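Local coordinates for protein prephenate dehydratase (Chlorobium tepidum TLS, PDB 2QMX) that catalyses the dehydration and decarboxylation of prephenate to phenylpyruvate in phenylalanine biosynthesis and is inhibited by the pathway's end product, L-phenylalanine, at residues Phe39-Val42 with Lys46-Tyr49. Residues are numbered along the deposited sequence; the frame is centred on the assembly and turned at random.
Sequences FSAV and KADY
The carbonyl of A41, in the last turn of helix 35-43, takes two backbone N-H groups from the chain as it doubles back toward strand 49-56. This is the return leg of a beta-alpha-beta crossover from strand 28-32 to strand 49-56, with strand 8-12 between the two, in the periplasmic-binding-protein-like dehydratase domain. A47 N gives the straighter bond to A41 O, 3.0 Å long with 158° at the hydrogen; it comes in well above the carbonyl plane, 52° out of it. K46 N lies at 2.8 Å from A41 O, but that bond is poorly directed and weak. One helical oxygen thus faces two successive N-H groups where the chain turns, and A47 N makes the well-directed bond. Just beyond, V42 CA sits 3.3 Å from A47 O in an almost linear CA-H...O contact, and the chain runs on past the helix into strand 49-56.

The side chains add an apolar layer. The A41 and A47 methyls meet CB to CB at 4.3 Å, and both go on to strand 8-12, A41 touching A10 and A47 touching L8. K46 lends its CB, packed against A41 O, while the rest of its chain leads off to an exposed end. The CA-CB bonds of D48 and Y49 point away from the helix: D48 OD1 accepts from N6 N and the Y49 hydroxyl is hydrogen-bonded to D186 O, so both belong to this join mainly through backbone. V42 spreads its two methyls along that backbone. With CG1 anti to its own nitrogen (chi1 -178°), CG1 lies 4.1 Å from D48 O, and CG2 reaches Y49 O at 3.5 Å.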
loop_
_atom_site.group_PDB
_atom_site.type_symbol
_atom_site.label_atom_id
_atom_site.label_comp_id
_atom_site.label_asym_id
_atom_site.label_seq_id
_atom_site.Cartn_x
_atom_site.Cartn_y
_atom_site.Cartn_z
ATOM N N PHE A 39 -2.653 10.204 15.338
ATOM C CA PHE A 39 -3.884 11.001 15.392
ATOM C C PHE A 39 -4.304 11.387 16.801
ATOM O O PHE A 39 -4.857 12.439 16.986
ATOM C CB PHE A 39 -5.058 10.334 14.678
ATOM C CG PHE A 39 -4.941 10.338 13.189
ATOM C CD1 PHE A 39 -4.098 9.431 12.537
ATOM C CD2 PHE A 39 -5.715 11.223 12.421
ATOM C CE1 PHE A 39 -4.015 9.426 11.149
ATOM C CE2 PHE A 39 -5.673 11.214 11.033
ATOM C CZ PHE A 39 -4.807 10.324 10.384
ATOM N N SER A 40 -4.045 10.548 17.789
ATOM C CA SER A 40 -4.507 10.820 19.176
ATOM C C SER A 40 -3.638 11.828 19.966
ATOM O O SER A 40 -4.110 12.499 20.894
ATOM C CB SER A 40 -4.620 9.496 19.934
ATOM O OG SER A 40 -5.457 8.615 19.194
ATOM N N ALA A 41 -2.360 11.906 19.604
ATOM C CA ALA A 41 -1.462 12.917 20.130
ATOM C C ALA A 41 -2.043 14.315 19.778
ATOM O O ALA A 41 -1.977 15.243 20.585
ATOM C CB ALA A 41 -0.077 12.725 19.516
ATOM N N VAL A 42 -2.630 14.433 18.574
ATOM C CA VAL A 42 -3.278 15.680 18.145
ATOM C C VAL A 42 -4.602 15.892 18.878
ATOM O O VAL A 42 -4.752 16.902 19.586
ATOM C CB VAL A 42 -3.399 15.823 16.595
ATOM C CG1 VAL A 42 -4.048 17.176 16.238
ATOM C CG2 VAL A 42 -2.038 15.734 15.941
ATOM N N LYS A 46 -1.436 16.395 23.044
ATOM C CA LYS A 46 -0.014 16.090 23.320
ATOM C C LYS A 46 0.885 16.869 22.336
ATOM O O LYS A 46 1.964 17.367 22.715
ATOM C CB LYS A 46 0.259 14.575 23.251
ATOM C CG LYS A 46 -0.039 13.832 24.573
ATOM C CD LYS A 46 -0.165 12.319 24.348
ATOM C CE LYS A 46 0.178 11.524 25.589
ATOM N NZ LYS A 46 0.891 10.234 25.257
ATOM N N ALA A 47 0.372 17.007 21.111
ATOM C CA ALA A 47 1.022 17.641 19.985
ATOM C C ALA A 47 0.015 18.451 19.157
ATOM O O ALA A 47 -1.147 18.043 18.930
ATOM C CB ALA A 47 1.671 16.603 19.121
ATOM N N ASP A 48 0.469 19.621 18.716
ATOM C CA ASP A 48 -0.295 20.427 17.769
ATOM C C ASP A 48 -0.344 19.843 16.346
ATOM O O ASP A 48 -1.266 20.066 15.609
ATOM C CB ASP A 48 0.283 21.822 17.713
ATOM C CG ASP A 48 -0.299 22.737 18.768
ATOM O OD1 ASP A 48 0.289 23.823 18.914
ATOM O OD2 ASP A 48 -1.301 22.400 19.467
ATOM N N TYR A 49 0.678 19.110 15.967
ATOM C CA TYR A 49 0.818 18.682 14.582
ATOM C C TYR A 49 1.150 17.219 14.512
ATOM O O TYR A 49 1.362 16.532 15.547
ATOM C CB TYR A 49 1.924 19.474 13.863
ATOM C CG TYR A 49 1.808 20.989 14.000
ATOM C CD1 TYR A 49 2.643 21.693 14.847
ATOM C CD2 TYR A 49 0.859 21.677 13.290
ATOM C CE1 TYR A 49 2.539 23.093 14.977
ATOM C CE2 TYR A 49 0.706 23.062 13.424
ATOM C CZ TYR A 49 1.560 23.766 14.248
ATOM O OH TYR A 49 1.411 25.130 14.336
#